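Acyl-CoA dehydrogenase (PDB 2PG0) is an FAD-dependent oxidoreductase of the acyl-CoA dehydrogenase family that probably introduces an alpha-beta double bond into thioester-bound acyl chains. Local coordinates at residues A134-A139 with A369-M374; T125-T130 with Y239-K244; E248-A253 with T320-A325. One frame throughout, in Å; residues are numbered along the deposited sequence.

Interaction 1: A134-A139 with A369-M374. With FAD (flavin-adenine dinucleotide), chain C.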
loop_
_atom_site.group_PDB
_atom_site.type_symbol
_atom_site.label_atom_id
_atom_site.label_comp_id
_atom_site.label_asym_id
_atom_site.label_seq_id
_atom_site.Cartn_x
_atom_site.Cartn_y
_atom_site.Cartn_z
ATOM N N ALA A 134 9.302 -27.622 -12.659
ATOM C CA ALA A 134 7.887 -27.328 -12.450
ATOM C C ALA A 134 7.479 -27.368 -10.978
ATOM O O ALA A 134 7.758 -28.339 -10.262
ATOM C CB ALA A 134 7.013 -28.283 -13.278
ATOM N N GLY A 135 6.830 -26.295 -10.539
ATOM C CA GLY A 135 6.250 -26.215 -9.207
ATOM C C GLY A 135 4.803 -25.800 -9.338
ATOM O O GLY A 135 3.897 -26.622 -9.170
ATOM N N SER A 136 4.584 -24.522 -9.656
ATOM C CA SER A 136 3.229 -24.006 -9.900
ATOM C C SER A 136 2.526 -24.792 -11.009
ATOM O O SER A 136 1.337 -25.119 -10.895
ATOM C CB SER A 136 3.261 -22.514 -10.267
ATOM O OG SER A 136 3.954 -21.749 -9.291
ATOM N N ASP A 137 3.277 -25.089 -12.067
ATOM C CA ASP A 137 2.770 -25.807 -13.236
ATOM C C ASP A 137 2.919 -27.318 -13.029
ATOM O O ASP A 137 3.674 -27.991 -13.737
ATOM C CB ASP A 137 3.521 -25.334 -14.492
ATOM C CG ASP A 137 2.926 -25.871 -15.784
ATOM O OD1 ASP A 137 1.829 -26.483 -15.760
ATOM O OD2 ASP A 137 3.579 -25.672 -16.833
ATOM N N LEU A 138 2.177 -27.834 -12.053
ATOM C CA LEU A 138 2.294 -29.222 -11.616
ATOM C C LEU A 138 1.962 -30.249 -12.703
ATOM O O LEU A 138 2.519 -31.349 -12.717
ATOM C CB LEU A 138 1.419 -29.451 -10.375
ATOM C CG LEU A 138 1.786 -30.609 -9.440
ATOM C CD1 LEU A 138 3.231 -30.491 -8.953
ATOM C CD2 LEU A 138 0.821 -30.646 -8.266
ATOM N N ALA A 139 1.064 -29.897 -13.616
ATOM C CA ALA A 139 0.705 -30.814 -14.698
ATOM C C ALA A 139 1.908 -31.122 -15.599
ATOM O O ALA A 139 1.902 -32.113 -16.327
ATOM C CB ALA A 139 -0.468 -30.265 -15.511
ATOM N N ALA A 369 2.793 -24.495 -0.729
ATOM C CA ALA A 369 1.382 -24.898 -0.807
ATOM C C ALA A 369 0.650 -24.197 -1.964
ATOM O O ALA A 369 -0.577 -24.120 -1.981
ATOM C CB ALA A 369 0.657 -24.684 0.531
ATOM N N GLY A 370 1.423 -23.720 -2.936
ATOM C CA GLY A 370 0.895 -22.937 -4.053
ATOM C C GLY A 370 1.228 -21.483 -3.808
ATOM O O GLY A 370 0.912 -20.949 -2.745
ATOM N N THR A 371 1.875 -20.835 -4.775
ATOM C CA THR A 371 2.220 -19.423 -4.622
ATOM C C THR A 371 0.960 -18.574 -4.492
ATOM O O THR A 371 -0.130 -18.988 -4.898
ATOM C CB THR A 371 3.007 -18.869 -5.822
ATOM O OG1 THR A 371 2.172 -18.914 -6.988
ATOM C CG2 THR A 371 4.282 -19.658 -6.057
ATOM N N ASN A 372 1.115 -17.379 -3.936
ATOM C CA ASN A 372 -0.025 -16.476 -3.773
ATOM C C ASN A 372 -0.591 -16.038 -5.132
ATOM O O ASN A 372 -1.788 -15.746 -5.252
ATOM C CB ASN A 372 0.344 -15.306 -2.847
ATOM C CG ASN A 372 0.448 -15.737 -1.387
ATOM O OD1 ASN A 372 0.186 -16.900 -1.052
ATOM N ND2 ASN A 372 0.793 -14.797 -0.509
ATOM N N GLU A 373 0.263 -16.049 -6.160
ATOM C CA GLU A 373 -0.182 -15.800 -7.539
ATOM C C GLU A 373 -1.110 -16.925 -7.993
ATOM O O GLU A 373 -2.120 -16.671 -8.661
ATOM C CB GLU A 373 1.004 -15.677 -8.500
ATOM C CG GLU A 373 1.878 -14.434 -8.288
ATOM C CD GLU A 373 2.779 -14.496 -7.050
ATOM O OE1 GLU A 373 3.176 -15.605 -6.600
ATOM O OE2 GLU A 373 3.091 -13.405 -6.521
ATOM N N MET A 374 -0.781 -18.167 -7.625
ATOM C CA MET A 374 -1.683 -19.284 -7.924
ATOM C C MET A 374 -3.003 -19.187 -7.145
ATOM O O MET A 374 -4.057 -19.541 -7.665
ATOM C CB MET A 374 -0.995 -20.643 -7.699
ATOM C CG MET A 374 0.139 -20.954 -8.684
ATOM S SD MET A 374 -0.351 -20.999 -10.437
ATOM C CE MET A 374 -0.010 -19.322 -10.973
HETATM P PA FAD C . 7.613 -21.269 -10.122
HETATM O O1A FAD C . 8.739 -21.454 -11.095
HETATM O O2A FAD C . 6.436 -22.174 -10.383
HETATM O O5B FAD C . 7.148 -19.721 -10.132
HETATM C C5B FAD C . 8.098 -18.683 -9.949
HETATM C C4B FAD C . 7.339 -17.361 -9.815
HETATM O O4B FAD C . 6.573 -17.153 -10.991
HETATM C C3B FAD C . 6.356 -17.409 -8.647
HETATM O O3B FAD C . 6.282 -16.154 -8.005
HETATM C C2B FAD C . 5.029 -17.680 -9.313
HETATM O O2B FAD C . 3.919 -17.239 -8.552
HETATM C C1B FAD C . 5.215 -16.937 -10.635
HETATM N N9A FAD C . 4.265 -17.439 -11.644
HETATM C C8A FAD C . 4.251 -18.678 -12.238
HETATM N N7A FAD C . 3.199 -18.733 -13.083
HETATM C C5A FAD C . 2.545 -17.551 -13.036
HETATM C C6A FAD C . 1.416 -17.075 -13.693
HETATM N N6A FAD C . 0.699 -17.895 -14.469
HETATM N N1A FAD C . 0.968 -15.796 -13.429
HETATM C C2A FAD C . 1.633 -14.983 -12.528
HETATM N N3A FAD C . 2.765 -15.454 -11.885
HETATM C C4A FAD C . 3.206 -16.723 -12.133
HETATM N N1 FAD C . 6.986 -28.956 -2.810
HETATM C C2 FAD C . 6.501 -30.235 -2.599
HETATM O O2 FAD C . 5.994 -30.856 -3.536
HETATM N N3 FAD C . 6.600 -30.820 -1.344
HETATM C C4 FAD C . 7.183 -30.128 -0.302
HETATM O O4 FAD C . 7.278 -30.660 0.807
HETATM C C4X FAD C . 7.661 -28.829 -0.511
HETATM N N5 FAD C . 8.245 -28.121 0.528
HETATM C C5X FAD C . 8.747 -26.849 0.322
HETATM C C6 FAD C . 9.348 -26.178 1.380
HETATM C C7 FAD C . 9.851 -24.894 1.187
HETATM C C7M FAD C . 10.480 -24.206 2.365
HETATM C C8 FAD C . 9.752 -24.286 -0.079
HETATM C C8M FAD C . 10.273 -22.904 -0.361
HETATM C C9 FAD C . 9.158 -24.965 -1.134
HETATM C C9A FAD C . 8.644 -26.252 -0.943
HETATM N N10 FAD C . 8.033 -26.948 -1.989
HETATM C C10 FAD C . 7.562 -28.241 -1.776
HETATM C "C1'" FAD C . 7.823 -26.316 -3.349
HETATM C "C2'" FAD C . 6.826 -25.146 -3.418
HETATM O "O2'" FAD C . 5.475 -25.556 -3.370
HETATM C "C3'" FAD C . 7.096 -24.412 -4.728
HETATM O "O3'" FAD C . 8.268 -23.651 -4.528
HETATM C "C4'" FAD C . 5.950 -23.505 -5.203
HETATM O "O4'" FAD C . 4.814 -24.250 -5.600
HETATM C "C5'" FAD C . 6.376 -22.607 -6.366
HETATM O "O5'" FAD C . 6.976 -23.365 -7.400
HETATM P P FAD C . 8.411 -22.913 -7.964
HETATM O O1P FAD C . 9.388 -22.738 -6.828
HETATM O O2P FAD C . 8.896 -23.911 -8.977
HETATM O O3P FAD C . 8.173 -21.455 -8.622
HETATM O O HOH W 1 2.805 -22.671 -6.844
#
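Loop 134-139 and segment 369-374 lie beside each other along the FAD, nearest at S136 and G370, 6.4 Å between CA atoms. Segment 369-374 is a loop that runs into helix 372-382, and T371 is its N-cap: OG1 accepts from M374 N at 3.1 Å. S136 CB lies against M374 CG, and S136 OG against the T371 methyl. A water bridges the segments, donating to S136 OG and accepting from T371 N, and is also bonded to FAD O4'. S136 grips one pyrophosphate oxygen twice, its N reaching FAD O2A at 3.1 Å and its OG at 2.7 Å. Set between the backbone N and the carbonyl carbon (chi1 64°), T371 OG1 caps the helix and still donates to FAD O2B at 2.9 Å. That ribose hydroxyl donates in turn to E373 OE1 at 2.7 Å, and E373 is salt-bridged to R290 of the second subunit. M374 bends so that CE rests on the adenine, 3.7 Å from FAD C5A. A valine in place of T371 would probably leave M374 N without its capping acceptor and FAD O2B without this donor. The segments hold a pyrophosphate oxygen and the adenosine ribose by hydrogen bonds and the adenine by packing.

Interaction 2: T125-T130 with Y239-K244; sequences TAIAMT and YYLMEK. With FAD (flavin-adenine dinucleotide), chain C.
An apolar contact, buried and small, joins I127 and M129 to L241, linking the end of edge strand 125-128 in the middle domain to the start of the long helix 237-273 in the C-terminal domain. One methyl of the leucine does the touching: L241 CD2 lies 4.1 Å from M129 SD and 4.2 Å from I127 CD1. It therefore meets the thioether of one residue and the far end of the other, and both side chains run past the leucine in the opposite direction to it. I127 has CG1 anti to the backbone N (chi1 -174°), which helps bring CD1 to the leucine. Y101 of helix 89-105 packs on both I127 and L241, and L138 packs on both M129 and L241. The end of the strand and the loop after it bind the flavin. I127 O accepts from FAD N3 at 2.9 Å, while FAD O2 takes two amide donors, M129 N at 2.9 Å and T130 N at 3.0 Å, the latter nearly straight at 171°. T130 OG1 donates to FAD N1 at 2.8 Å. Donors gathered at N1 and O2 would be expected to stabilise negative charge there on the reduced flavin.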
loop_
_atom_site.group_PDB
_atom_site.type_symbol
_atom_site.label_atom_id
_atom_site.label_comp_id
_atom_site.label_asym_id
_atom_site.label_seq_id
_atom_site.Cartn_x
_atom_site.Cartn_y
_atom_site.Cartn_z
ATOM N N THR A 125 6.498 -39.115 7.290
ATOM C CA THR A 125 6.041 -38.984 5.911
ATOM C C THR A 125 6.437 -37.666 5.251
ATOM O O THR A 125 6.706 -36.663 5.921
ATOM C CB THR A 125 4.506 -39.163 5.797
ATOM O OG1 THR A 125 3.842 -38.165 6.574
ATOM C CG2 THR A 125 4.071 -40.550 6.281
ATOM N N ALA A 126 6.437 -37.687 3.919
ATOM C CA ALA A 126 6.677 -36.504 3.100
ATOM C C ALA A 126 5.870 -36.630 1.817
ATOM O O ALA A 126 5.422 -37.720 1.454
ATOM C CB ALA A 126 8.145 -36.372 2.780
ATOM N N ILE A 127 5.672 -35.505 1.142
ATOM C CA ILE A 127 5.000 -35.514 -0.152
ATOM C C ILE A 127 5.869 -34.790 -1.185
ATOM O O ILE A 127 6.401 -33.705 -0.906
ATOM C CB ILE A 127 3.554 -34.958 -0.055
ATOM C CG1 ILE A 127 2.822 -35.122 -1.394
ATOM C CG2 ILE A 127 3.532 -33.505 0.491
ATOM C CD1 ILE A 127 1.314 -35.183 -1.268
ATOM N N ALA A 128 6.038 -35.418 -2.351
ATOM C CA ALA A 128 6.950 -34.913 -3.372
ATOM C C ALA A 128 6.240 -34.685 -4.701
ATOM O O ALA A 128 5.963 -35.631 -5.451
ATOM C CB ALA A 128 8.159 -35.840 -3.542
ATOM N N MET A 129 5.941 -33.414 -4.954
ATOM C CA MET A 129 5.252 -32.960 -6.163
ATOM C C MET A 129 6.274 -32.178 -7.001
ATOM O O MET A 129 6.581 -32.542 -8.140
ATOM C CB MET A 129 4.079 -32.018 -5.806
ATOM C CG MET A 129 2.892 -32.603 -5.006
ATOM S SD MET A 129 1.684 -31.328 -4.481
ATOM C CE MET A 129 2.049 -31.238 -2.733
ATOM N N THR A 130 6.823 -31.128 -6.392
ATOM C CA THR A 130 7.673 -30.134 -7.059
ATOM C C THR A 130 8.967 -30.701 -7.650
ATOM O O THR A 130 9.647 -31.525 -7.030
ATOM C CB THR A 130 7.995 -28.980 -6.076
ATOM O OG1 THR A 130 6.766 -28.499 -5.516
ATOM C CG2 THR A 130 8.714 -27.826 -6.774
ATOM N N TYR A 239 -6.188 -35.658 -9.395
ATOM C CA TYR A 239 -7.457 -35.471 -8.694
ATOM C C TYR A 239 -7.315 -35.588 -7.180
ATOM O O TYR A 239 -7.914 -34.807 -6.447
ATOM C CB TYR A 239 -8.525 -36.442 -9.215
ATOM C CG TYR A 239 -8.781 -36.279 -10.699
ATOM C CD1 TYR A 239 -9.464 -35.164 -11.189
ATOM C CD2 TYR A 239 -8.312 -37.222 -11.613
ATOM C CE1 TYR A 239 -9.687 -34.995 -12.556
ATOM C CE2 TYR A 239 -8.532 -37.064 -12.987
ATOM C CZ TYR A 239 -9.220 -35.949 -13.445
ATOM O OH TYR A 239 -9.438 -35.782 -14.794
ATOM N N TYR A 240 -6.521 -36.554 -6.722
ATOM C CA TYR A 240 -6.237 -36.694 -5.293
ATOM C C TYR A 240 -5.544 -35.448 -4.750
ATOM O O TYR A 240 -5.899 -34.948 -3.683
ATOM C CB TYR A 240 -5.371 -37.931 -5.017
ATOM C CG TYR A 240 -5.927 -39.230 -5.566
ATOM C CD1 TYR A 240 -7.291 -39.526 -5.487
ATOM C CD2 TYR A 240 -5.084 -40.169 -6.151
ATOM C CE1 TYR A 240 -7.798 -40.719 -5.990
ATOM C CE2 TYR A 240 -5.581 -41.365 -6.659
ATOM C CZ TYR A 240 -6.936 -41.632 -6.575
ATOM O OH TYR A 240 -7.424 -42.815 -7.076
ATOM N N LEU A 241 -4.553 -34.962 -5.494
ATOM C CA LEU A 241 -3.810 -33.758 -5.122
ATOM C C LEU A 241 -4.711 -32.530 -5.007
ATOM O O LEU A 241 -4.675 -31.827 -3.995
ATOM C CB LEU A 241 -2.660 -33.496 -6.104
ATOM C CG LEU A 241 -1.539 -34.544 -6.183
ATOM C CD1 LEU A 241 -0.622 -34.260 -7.363
ATOM C CD2 LEU A 241 -0.731 -34.629 -4.884
ATOM N N MET A 242 -5.532 -32.287 -6.029
ATOM C CA MET A 242 -6.388 -31.095 -6.048
ATOM C C MET A 242 -7.350 -31.117 -4.856
ATOM O O MET A 242 -7.586 -30.083 -4.219
ATOM C CB MET A 242 -7.144 -30.962 -7.384
ATOM C CG MET A 242 -6.268 -30.598 -8.610
ATOM S SD MET A 242 -5.204 -29.121 -8.471
ATOM C CE MET A 242 -3.583 -29.860 -8.277
ATOM N N GLU A 243 -7.859 -32.309 -4.546
ATOM C CA GLU A 243 -8.765 -32.534 -3.416
ATOM C C GLU A 243 -8.108 -32.213 -2.061
ATOM O O GLU A 243 -8.660 -31.461 -1.258
ATOM C CB GLU A 243 -9.260 -33.988 -3.455
ATOM C CG GLU A 243 -10.268 -34.398 -2.384
ATOM C CD GLU A 243 -10.640 -35.883 -2.458
ATOM O OE1 GLU A 243 -10.479 -36.500 -3.540
ATOM O OE2 GLU A 243 -11.084 -36.451 -1.430
ATOM N N LYS A 244 -6.920 -32.765 -1.822
ATOM C CA LYS A 244 -6.234 -32.599 -0.536
ATOM C C LYS A 244 -5.592 -31.219 -0.323
ATOM O O LYS A 244 -5.329 -30.820 0.814
ATOM C CB LYS A 244 -5.183 -33.694 -0.354
ATOM C CG LYS A 244 -5.759 -35.104 -0.233
ATOM C CD LYS A 244 -6.626 -35.235 1.001
ATOM C CE LYS A 244 -6.979 -36.677 1.289
ATOM N NZ LYS A 244 -8.018 -36.744 2.345
HETATM P PA FAD C . 7.613 -21.269 -10.122
HETATM O O1A FAD C . 8.739 -21.454 -11.095
HETATM O O2A FAD C . 6.436 -22.174 -10.383
HETATM O O5B FAD C . 7.148 -19.721 -10.132
HETATM C C5B FAD C . 8.098 -18.683 -9.949
HETATM C C4B FAD C . 7.339 -17.361 -9.815
HETATM O O4B FAD C . 6.573 -17.153 -10.991
HETATM C C3B FAD C . 6.356 -17.409 -8.647
HETATM O O3B FAD C . 6.282 -16.154 -8.005
HETATM C C2B FAD C . 5.029 -17.680 -9.313
HETATM O O2B FAD C . 3.919 -17.239 -8.552
HETATM C C1B FAD C . 5.215 -16.937 -10.635
HETATM N N9A FAD C . 4.265 -17.439 -11.644
HETATM C C8A FAD C . 4.251 -18.678 -12.238
HETATM N N7A FAD C . 3.199 -18.733 -13.083
HETATM C C5A FAD C . 2.545 -17.551 -13.036
HETATM C C6A FAD C . 1.416 -17.075 -13.693
HETATM N N6A FAD C . 0.699 -17.895 -14.469
HETATM N N1A FAD C . 0.968 -15.796 -13.429
HETATM C C2A FAD C . 1.633 -14.983 -12.528
HETATM N N3A FAD C . 2.765 -15.454 -11.885
HETATM C C4A FAD C . 3.206 -16.723 -12.133
HETATM N N1 FAD C . 6.986 -28.956 -2.810
HETATM C C2 FAD C . 6.501 -30.235 -2.599
HETATM O O2 FAD C . 5.994 -30.856 -3.536
HETATM N N3 FAD C . 6.600 -30.820 -1.344
HETATM C C4 FAD C . 7.183 -30.128 -0.302
HETATM O O4 FAD C . 7.278 -30.660 0.807
HETATM C C4X FAD C . 7.661 -28.829 -0.511
HETATM N N5 FAD C . 8.245 -28.121 0.528
HETATM C C5X FAD C . 8.747 -26.849 0.322
HETATM C C6 FAD C . 9.348 -26.178 1.380
HETATM C C7 FAD C . 9.851 -24.894 1.187
HETATM C C7M FAD C . 10.480 -24.206 2.365
HETATM C C8 FAD C . 9.752 -24.286 -0.079
HETATM C C8M FAD C . 10.273 -22.904 -0.361
HETATM C C9 FAD C . 9.158 -24.965 -1.134
HETATM C C9A FAD C . 8.644 -26.252 -0.943
HETATM N N10 FAD C . 8.033 -26.948 -1.989
HETATM C C10 FAD C . 7.562 -28.241 -1.776
HETATM C "C1'" FAD C . 7.823 -26.316 -3.349
HETATM C "C2'" FAD C . 6.826 -25.146 -3.418
HETATM O "O2'" FAD C . 5.475 -25.556 -3.370
HETATM C "C3'" FAD C . 7.096 -24.412 -4.728
HETATM O "O3'" FAD C . 8.268 -23.651 -4.528
HETATM C "C4'" FAD C . 5.950 -23.505 -5.203
HETATM O "O4'" FAD C . 4.814 -24.250 -5.600
HETATM C "C5'" FAD C . 6.376 -22.607 -6.366
HETATM O "O5'" FAD C . 6.976 -23.365 -7.400
HETATM P P FAD C . 8.411 -22.913 -7.964
HETATM O O1P FAD C . 9.388 -22.738 -6.828
HETATM O O2P FAD C . 8.896 -23.911 -8.977
HETATM O O3P FAD C . 8.173 -21.455 -8.622
#

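Interaction 3: E248-A253 with T320-A325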
loop_
_atom_site.group_PDB
_atom_site.type_symbol
_atom_site.label_atom_id
_atom_site.label_comp_id
_atom_site.label_asym_id
_atom_site.label_seq_id
_atom_site.Cartn_x
_atom_site.Cartn_y
_atom_site.Cartn_z
ATOM N N GLU A 248 -4.355 -28.637 2.902
ATOM C CA GLU A 248 -2.961 -28.158 2.875
ATOM C C GLU A 248 -2.877 -26.625 2.989
ATOM O O GLU A 248 -2.147 -26.087 3.835
ATOM C CB GLU A 248 -2.220 -28.649 1.619
ATOM C CG GLU A 248 -0.738 -28.218 1.570
ATOM C CD GLU A 248 0.069 -28.864 0.437
ATOM O OE1 GLU A 248 -0.255 -29.996 0.010
ATOM O OE2 GLU A 248 1.055 -28.236 -0.016
ATOM N N ARG A 249 -3.633 -25.935 2.139
ATOM C CA ARG A 249 -3.672 -24.475 2.153
ATOM C C ARG A 249 -4.225 -23.915 3.466
ATOM O O ARG A 249 -3.757 -22.876 3.948
ATOM C CB ARG A 249 -4.427 -23.947 0.927
ATOM C CG ARG A 249 -3.602 -24.138 -0.340
ATOM C CD ARG A 249 -4.420 -24.217 -1.612
ATOM N NE ARG A 249 -3.538 -24.567 -2.727
ATOM C CZ ARG A 249 -3.944 -24.950 -3.938
ATOM N NH1 ARG A 249 -5.236 -25.052 -4.216
ATOM N NH2 ARG A 249 -3.041 -25.239 -4.874
ATOM N N LEU A 250 -5.197 -24.617 4.048
ATOM C CA LEU A 250 -5.753 -24.224 5.342
ATOM C C LEU A 250 -4.699 -24.309 6.446
ATOM O O LEU A 250 -4.630 -23.434 7.314
ATOM C CB LEU A 250 -6.991 -25.065 5.698
ATOM C CG LEU A 250 -7.759 -24.696 6.982
ATOM C CD1 LEU A 250 -8.110 -23.193 7.035
ATOM C CD2 LEU A 250 -9.014 -25.553 7.130
ATOM N N VAL A 251 -3.891 -25.366 6.412
ATOM C CA VAL A 251 -2.825 -25.556 7.401
ATOM C C VAL A 251 -1.800 -24.423 7.324
ATOM O O VAL A 251 -1.405 -23.857 8.346
ATOM C CB VAL A 251 -2.168 -26.958 7.242
ATOM C CG1 VAL A 251 -0.879 -27.062 8.039
ATOM C CG2 VAL A 251 -3.163 -28.050 7.675
ATOM N N VAL A 252 -1.397 -24.070 6.105
ATOM C CA VAL A 252 -0.502 -22.929 5.901
ATOM C C VAL A 252 -1.114 -21.622 6.414
ATOM O O VAL A 252 -0.434 -20.850 7.084
ATOM C CB VAL A 252 -0.074 -22.806 4.421
ATOM C CG1 VAL A 252 0.641 -21.481 4.157
ATOM C CG2 VAL A 252 0.820 -23.994 4.053
ATOM N N ALA A 253 -2.396 -21.394 6.126
ATOM C CA ALA A 253 -3.089 -20.198 6.610
ATOM C C ALA A 253 -3.099 -20.145 8.138
ATOM O O ALA A 253 -2.852 -19.087 8.723
ATOM C CB ALA A 253 -4.513 -20.138 6.063
ATOM N N THR A 320 -12.487 -21.599 -2.774
ATOM C CA THR A 320 -12.295 -20.144 -2.879
ATOM C C THR A 320 -11.810 -19.541 -1.567
ATOM O O THR A 320 -10.822 -18.808 -1.535
ATOM C CB THR A 320 -13.595 -19.439 -3.305
ATOM O OG1 THR A 320 -14.020 -19.966 -4.569
ATOM C CG2 THR A 320 -13.380 -17.931 -3.434
ATOM N N GLU A 321 -12.506 -19.872 -0.484
ATOM C CA GLU A 321 -12.257 -19.242 0.800
ATOM C C GLU A 321 -10.893 -19.617 1.390
ATOM O O GLU A 321 -10.236 -18.789 2.020
ATOM C CB GLU A 321 -13.405 -19.546 1.775
ATOM C CG GLU A 321 -14.747 -18.928 1.370
ATOM C CD GLU A 321 -15.536 -19.728 0.326
ATOM O OE1 GLU A 321 -15.073 -20.793 -0.151
ATOM O OE2 GLU A 321 -16.642 -19.267 -0.035
ATOM N N VAL A 322 -10.471 -20.863 1.182
ATOM C CA VAL A 322 -9.167 -21.300 1.679
ATOM C C VAL A 322 -8.026 -20.652 0.876
ATOM O O VAL A 322 -6.974 -20.342 1.426
ATOM C CB VAL A 322 -9.040 -22.857 1.743
ATOM C CG1 VAL A 322 -8.841 -23.479 0.358
ATOM C CG2 VAL A 322 -7.903 -23.248 2.656
ATOM N N SER A 323 -8.254 -20.435 -0.420
ATOM C CA SER A 323 -7.282 -19.743 -1.275
ATOM C C SER A 323 -7.146 -18.277 -0.867
ATOM O O SER A 323 -6.030 -17.743 -0.818
ATOM C CB SER A 323 -7.674 -19.873 -2.749
ATOM O OG SER A 323 -7.680 -21.244 -3.134
ATOM N N MET A 324 -8.286 -17.649 -0.567
ATOM C CA MET A 324 -8.335 -16.305 0.029
ATOM C C MET A 324 -7.544 -16.244 1.334
ATOM O O MET A 324 -6.667 -15.387 1.514
ATOM C CB MET A 324 -9.796 -15.908 0.303
ATOM C CG MET A 324 -10.594 -15.511 -0.941
ATOM S SD MET A 324 -12.327 -15.110 -0.596
ATOM C CE MET A 324 -12.806 -14.486 -2.216
ATOM N N ALA A 325 -7.865 -17.158 2.246
ATOM C CA ALA A 325 -7.198 -17.231 3.543
ATOM C C ALA A 325 -5.681 -17.385 3.376
ATOM O O ALA A 325 -4.908 -16.631 3.970
ATOM C CB ALA A 325 -7.788 -18.380 4.376
HETATM O O HOH W 2 -7.314 -23.852 -3.283
#
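R249 and L250 meet V322 where helices 237-273 and 319-343 pack at a shallow angle, their local axes 8.7 Å apart and inclined by 33°. R249 comes first: its CB lies 3.9 Å from V322 CG2, and its extended chain carries the guanidinium on beyond the valine. There NH1 donates to a water at 2.6 Å, and the same water donates to S323 OG, while R249 NE is hydrogen-bonded to A369 O. At L250 the valine comes closest, V322 CG2 sitting 3.3 Å from L250 N and 3.7 Å from L250 CB. This methyl rests on the backbone and CB of L250 rather than on its branched end. It gets there because CG2 stands anti to the valine's own backbone N, with CG1 in the cramped site between N and carbonyl (chi1 75°). One turn on, A253 meets A325, CB to CB at 4.1 Å, with 5.9 Å between their CA atoms, much as at L250 and V322. The pair belongs to the C-terminal helical bundle: helix 285-313 closes over L250 and A325 through V308, H312 and F304, while helix 372-382 lies along R249 and S323, with I378 touching both.

Interactions 1 and 2 hold the same FAD from two ends, 134-139 and 369-374 at the pyrophosphate and adenosine, 125-130 at the flavin ring. Their centres are 12 Å apart, and L138 joins them directly, its CD1 3.6 Å from M129 CB and its CD2 4.0 Å from L241 CD1. Interaction 3 stands one layer back, with the side chain of R249 about 8 Å from the cofactor. It reaches interaction 1 through the bond from R249 NE to A369 O, 3.1 Å. Helix 237-273 serves both interaction 2 and interaction 3, and M129 CE packs 3.8 Å from E248 OE1. Residues of the second and third subunits complete the FAD site.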